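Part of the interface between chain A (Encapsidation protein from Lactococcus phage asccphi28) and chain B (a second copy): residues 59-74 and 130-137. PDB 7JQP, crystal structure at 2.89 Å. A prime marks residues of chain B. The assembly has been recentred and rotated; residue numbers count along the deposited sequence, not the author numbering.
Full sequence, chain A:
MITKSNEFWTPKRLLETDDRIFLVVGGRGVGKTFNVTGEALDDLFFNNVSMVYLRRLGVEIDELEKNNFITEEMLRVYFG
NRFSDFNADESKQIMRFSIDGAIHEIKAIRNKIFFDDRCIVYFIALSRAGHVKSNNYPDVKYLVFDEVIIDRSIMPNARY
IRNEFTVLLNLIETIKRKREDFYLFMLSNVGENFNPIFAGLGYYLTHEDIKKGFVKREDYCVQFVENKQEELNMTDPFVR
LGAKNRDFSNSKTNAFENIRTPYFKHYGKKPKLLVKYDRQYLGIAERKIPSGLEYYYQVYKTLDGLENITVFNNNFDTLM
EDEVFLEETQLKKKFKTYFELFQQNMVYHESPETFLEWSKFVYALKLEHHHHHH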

# COMPACT_ATOMS: atom_id res chain seq x y z
N VAL A 59 -3.86 1.06 -11.83
CA VAL A 59 -3.17 -0.23 -11.72
C VAL A 59 -2.81 -0.75 -13.11
O VAL A 59 -1.76 -1.37 -13.31
CB VAL A 59 -4.03 -1.24 -10.95
CG1 VAL A 59 -4.33 -0.72 -9.55
CG2 VAL A 59 -5.32 -1.54 -11.70
N GLU A 60 -3.68 -0.50 -14.10
CA GLU A 60 -3.40 -0.96 -15.45
C GLU A 60 -2.09 -0.37 -15.98
O GLU A 60 -1.36 -1.04 -16.72
CB GLU A 60 -4.56 -0.59 -16.38
CG GLU A 60 -5.91 -1.01 -15.84
CD GLU A 60 -6.95 -1.21 -16.92
OE1 GLU A 60 -6.72 -2.04 -17.83
OE2 GLU A 60 -8.01 -0.56 -16.85
N ILE A 61 -1.77 0.86 -15.58
CA ILE A 61 -0.53 1.49 -16.01
C ILE A 61 0.61 1.19 -15.05
O ILE A 61 1.74 0.96 -15.48
CB ILE A 61 -0.75 3.01 -16.17
CG1 ILE A 61 -1.59 3.24 -17.43
CG2 ILE A 61 0.57 3.76 -16.23
CD1 ILE A 61 -1.83 4.67 -17.75
N ASP A 62 0.34 1.20 -13.74
CA ASP A 62 1.40 0.92 -12.78
C ASP A 62 1.98 -0.47 -13.01
O ASP A 62 3.20 -0.66 -12.92
CB ASP A 62 0.86 1.06 -11.36
CG ASP A 62 0.61 2.51 -10.97
OD1 ASP A 62 1.05 3.41 -11.71
OD2 ASP A 62 -0.02 2.75 -9.92
N GLU A 63 1.13 -1.44 -13.32
CA GLU A 63 1.59 -2.79 -13.64
C GLU A 63 2.11 -2.91 -15.07
O GLU A 63 2.76 -3.92 -15.38
CB GLU A 63 0.46 -3.79 -13.42
CG GLU A 63 0.14 -4.08 -11.96
CD GLU A 63 -1.08 -4.97 -11.80
OE1 GLU A 63 -1.62 -5.44 -12.82
OE2 GLU A 63 -1.49 -5.21 -10.64
N LEU A 64 1.86 -1.93 -15.92
CA LEU A 64 2.31 -2.00 -17.31
C LEU A 64 3.83 -1.88 -17.39
O LEU A 64 4.45 -1.12 -16.62
CB LEU A 64 1.65 -0.90 -18.13
CG LEU A 64 2.07 -0.79 -19.60
CD1 LEU A 64 1.60 -2.01 -20.38
CD2 LEU A 64 1.53 0.49 -20.21
N GLU A 65 4.43 -2.63 -18.31
CA GLU A 65 5.87 -2.59 -18.55
C GLU A 65 6.15 -1.60 -19.67
O GLU A 65 6.09 -1.94 -20.85
CB GLU A 65 6.40 -3.97 -18.90
CG GLU A 65 6.35 -4.97 -17.77
CD GLU A 65 7.41 -4.73 -16.71
OE1 GLU A 65 8.53 -4.32 -17.06
OE2 GLU A 65 7.10 -4.96 -15.52
N LYS A 66 6.45 -0.35 -19.31
CA LYS A 66 6.68 0.67 -20.34
C LYS A 66 7.89 0.33 -21.20
O LYS A 66 7.93 0.67 -22.39
CB LYS A 66 6.83 2.06 -19.73
CG LYS A 66 6.05 2.27 -18.44
CD LYS A 66 4.57 2.04 -18.71
CE LYS A 66 3.67 2.72 -17.69
NZ LYS A 66 4.10 2.51 -16.28
N ASN A 67 8.90 -0.34 -20.62
CA ASN A 67 10.11 -0.64 -21.37
C ASN A 67 9.80 -1.46 -22.61
O ASN A 67 10.45 -1.30 -23.65
CB ASN A 67 11.10 -1.39 -20.48
CG ASN A 67 11.41 -0.65 -19.19
OD1 ASN A 67 11.57 0.57 -19.19
ND2 ASN A 67 11.48 -1.38 -18.09
N ASN A 68 8.82 -2.36 -22.53
CA ASN A 68 8.47 -3.23 -23.65
C ASN A 68 7.34 -2.66 -24.49
O ASN A 68 6.80 -3.37 -25.36
CB ASN A 68 8.09 -4.63 -23.17
CG ASN A 68 9.18 -5.28 -22.35
OD1 ASN A 68 10.28 -4.75 -22.23
ND2 ASN A 68 8.92 -6.49 -21.87
N PHE A 69 6.95 -1.40 -24.26
CA PHE A 69 5.95 -0.76 -25.10
C PHE A 69 6.43 -0.68 -26.54
O PHE A 69 5.66 -0.91 -27.49
CB PHE A 69 5.64 0.63 -24.55
CG PHE A 69 4.38 1.25 -25.10
CD1 PHE A 69 3.14 0.73 -24.75
CD2 PHE A 69 4.43 2.34 -25.94
CE1 PHE A 69 1.98 1.30 -25.24
CE2 PHE A 69 3.27 2.91 -26.44
CZ PHE A 69 2.04 2.38 -26.09
N ILE A 70 7.71 -0.36 -26.73
CA ILE A 70 8.39 -0.40 -28.02
C ILE A 70 9.42 -1.53 -27.95
O ILE A 70 10.25 -1.56 -27.03
CB ILE A 70 9.09 0.94 -28.31
CG1 ILE A 70 8.06 2.08 -28.34
CG2 ILE A 70 9.84 0.85 -29.64
CD1 ILE A 70 8.69 3.46 -28.49
N THR A 71 9.36 -2.45 -28.90
CA THR A 71 10.18 -3.66 -28.88
C THR A 71 11.10 -3.70 -30.09
O THR A 71 10.85 -3.04 -31.10
CB THR A 71 9.31 -4.92 -28.83
OG1 THR A 71 8.33 -4.87 -29.87
CG2 THR A 71 8.62 -5.05 -27.48
N GLU A 72 12.17 -4.49 -29.97
CA GLU A 72 13.08 -4.66 -31.10
C GLU A 72 12.33 -5.20 -32.31
O GLU A 72 12.56 -4.77 -33.45
CB GLU A 72 14.23 -5.59 -30.73
CG GLU A 72 15.21 -5.83 -31.87
CD GLU A 72 16.21 -6.94 -31.59
OE1 GLU A 72 16.09 -7.61 -30.54
OE2 GLU A 72 17.12 -7.15 -32.43
N GLU A 73 11.43 -6.16 -32.09
CA GLU A 73 10.67 -6.75 -33.19
C GLU A 73 9.76 -5.71 -33.85
O GLU A 73 9.61 -5.71 -35.07
CB GLU A 73 9.85 -7.94 -32.69
CG GLU A 73 8.71 -7.58 -31.75
CD GLU A 73 7.99 -8.80 -31.21
OE1 GLU A 73 8.15 -9.90 -31.79
OE2 GLU A 73 7.26 -8.66 -30.21
N MSE A 74 9.17 -4.82 -33.05
CA MSE A 74 8.32 -3.76 -33.59
C MSE A 74 9.15 -2.87 -34.50
O MSE A 74 8.76 -2.57 -35.63
CB MSE A 74 7.71 -2.94 -32.46
CG MSE A 74 6.52 -2.09 -32.88
SE MSE A 74 5.55 -1.41 -31.33
CE MSE A 74 6.32 0.37 -31.17
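Chain B, residues 130-137: GHVKSNNY

The segment of chain B that meets this part of chain A has no regular helix or strand, and it runs in the same sense as its partner. The nearest CA pairs establish this: Leu64 CA to His131′ CA is 6.4 Å, Asn68 CA to Ser134′ CA is 6.9 Å, and Thr71 CA to Asn136′ CA is 7.7 Å. Both members of each pair advance in number, and the separation widens slightly along the way. Together the two stretches bury 436 Å², a modest area.

Gly130′ opens the segment without touching chain A; its phi/psi of -58/-42° leads into His131′ at -72/-17°. His131′ has the largest covered area of any residue here, 107 Å². Its CA-to-CB bond points toward chain A, and with chi1 at -64° (m) and chi2 at 81° the ring is laid against the backbone from Glu60 to Glu65. Glu63 O lies over one ring face, while Glu60 O approaches the edge near the ring plane, 4.5 Å from His131′ NE2. Although Glu63 O is 3.0 Å from His131′ NE2, the angle is poor and the pair is not a hydrogen bond. Leu64 CA packs 3.5 Å from His131′ CD2, and Glu65 CG comes within 4.3 Å of His131′ CB.

Val132′ (phi/psi -92/36°) and Lys133′ (-74/-18°) carry the chain onward without significant contact; the Lys133′ side chain is not modelled beyond CB.

At Ser134′ the backbone extends, with phi/psi -65/137°, and CA-to-CB again points toward chain A. Ser134′ OG is 3.5 Å from Asn68 O and 3.9 Å from Asn68 CB, while Ser134′ CB lies 4.2 Å from Thr71 CG2. This residue therefore touches both Asn68 and Thr71.

Asn135′ (phi/psi -87/74°) supplies the one hydrogen bond assigned across the stretches, and it is weak: Asn135′ N donates to Glu73 OE2 at 3.4 Å with an N-H...acceptor angle of 129°. Glu73 can receive it because its CA-to-CB bond points toward chain B and its chi1 of 68° (p) and chi2 of -176° (t) extend the carboxylate to the Asn135′ backbone.

Asn136′ starts sideways, but the end of its side chain comes nearer. Asn136′ OD1 is 3.5 Å from Thr71 CG2, and Asn136′ ND2 is 3.3 Å from Asn68 ND2, a pair of donors that cannot bond to each other as modelled. A weak backbone bond from Asn136′ N to Ser134′ O, 3.0 Å, accompanies the local bend. Tyr137′ then lies beyond contact: Tyr137′ OH is 6.2 Å from Asn68 ND2, its nearest approach.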

# COMPACT_ATOMS: atom_id res chain seq x y z
N GLY B 130 0.47 -11.81 -17.86
CA GLY B 130 -0.31 -10.97 -18.76
C GLY B 130 0.53 -9.87 -19.39
O GLY B 130 0.43 -9.61 -20.59
N HIS B 131 1.39 -9.21 -18.61
CA HIS B 131 2.23 -8.13 -19.13
C HIS B 131 3.34 -8.62 -20.04
O HIS B 131 3.88 -7.80 -20.80
CB HIS B 131 2.75 -7.30 -17.96
CG HIS B 131 1.67 -6.61 -17.20
ND1 HIS B 131 0.91 -7.24 -16.23
CD2 HIS B 131 1.25 -5.32 -17.22
CE1 HIS B 131 0.04 -6.38 -15.74
NE2 HIS B 131 0.24 -5.21 -16.31
N VAL B 132 3.68 -9.91 -20.02
CA VAL B 132 4.76 -10.40 -20.87
C VAL B 132 4.12 -10.85 -22.18
O VAL B 132 4.59 -11.79 -22.82
CB VAL B 132 5.55 -11.57 -20.25
CG1 VAL B 132 5.98 -11.26 -18.82
CG2 VAL B 132 4.82 -12.91 -20.37
N LYS B 133 3.08 -10.14 -22.62
CA LYS B 133 2.44 -10.51 -23.87
C LYS B 133 3.32 -10.13 -25.05
O LYS B 133 3.15 -10.68 -26.15
CB LYS B 133 1.08 -9.82 -23.99
N SER B 134 4.27 -9.22 -24.84
CA SER B 134 5.26 -8.90 -25.87
C SER B 134 6.13 -10.12 -26.16
O SER B 134 6.57 -10.83 -25.25
CB SER B 134 6.12 -7.73 -25.40
OG SER B 134 5.33 -6.58 -25.15
N ASN B 135 6.37 -10.36 -27.45
CA ASN B 135 7.14 -11.52 -27.89
C ASN B 135 8.63 -11.20 -27.89
O ASN B 135 9.27 -11.01 -28.92
CB ASN B 135 6.67 -11.97 -29.27
CG ASN B 135 5.22 -12.41 -29.29
OD1 ASN B 135 4.62 -12.65 -28.25
ND2 ASN B 135 4.65 -12.51 -30.49
N ASN B 136 9.18 -11.13 -26.68
CA ASN B 136 10.61 -10.95 -26.47
C ASN B 136 11.29 -12.26 -26.12
O ASN B 136 12.23 -12.30 -25.31
CB ASN B 136 10.86 -9.91 -25.38
CG ASN B 136 10.18 -8.58 -25.68
OD1 ASN B 136 9.70 -8.35 -26.79
ND2 ASN B 136 10.12 -7.70 -24.68
N TYR B 137 10.84 -13.36 -26.73
CA TYR B 137 11.33 -14.70 -26.42
C TYR B 137 11.62 -15.50 -27.69
O TYR B 137 11.06 -16.57 -27.92
CB TYR B 137 10.31 -15.44 -25.56
CG TYR B 137 9.91 -14.69 -24.31
CD1 TYR B 137 8.78 -13.89 -24.29
CD2 TYR B 137 10.68 -14.77 -23.16
CE1 TYR B 137 8.42 -13.19 -23.15
CE2 TYR B 137 10.33 -14.09 -22.02
CZ TYR B 137 9.20 -13.30 -22.02
OH TYR B 137 8.85 -12.61 -20.88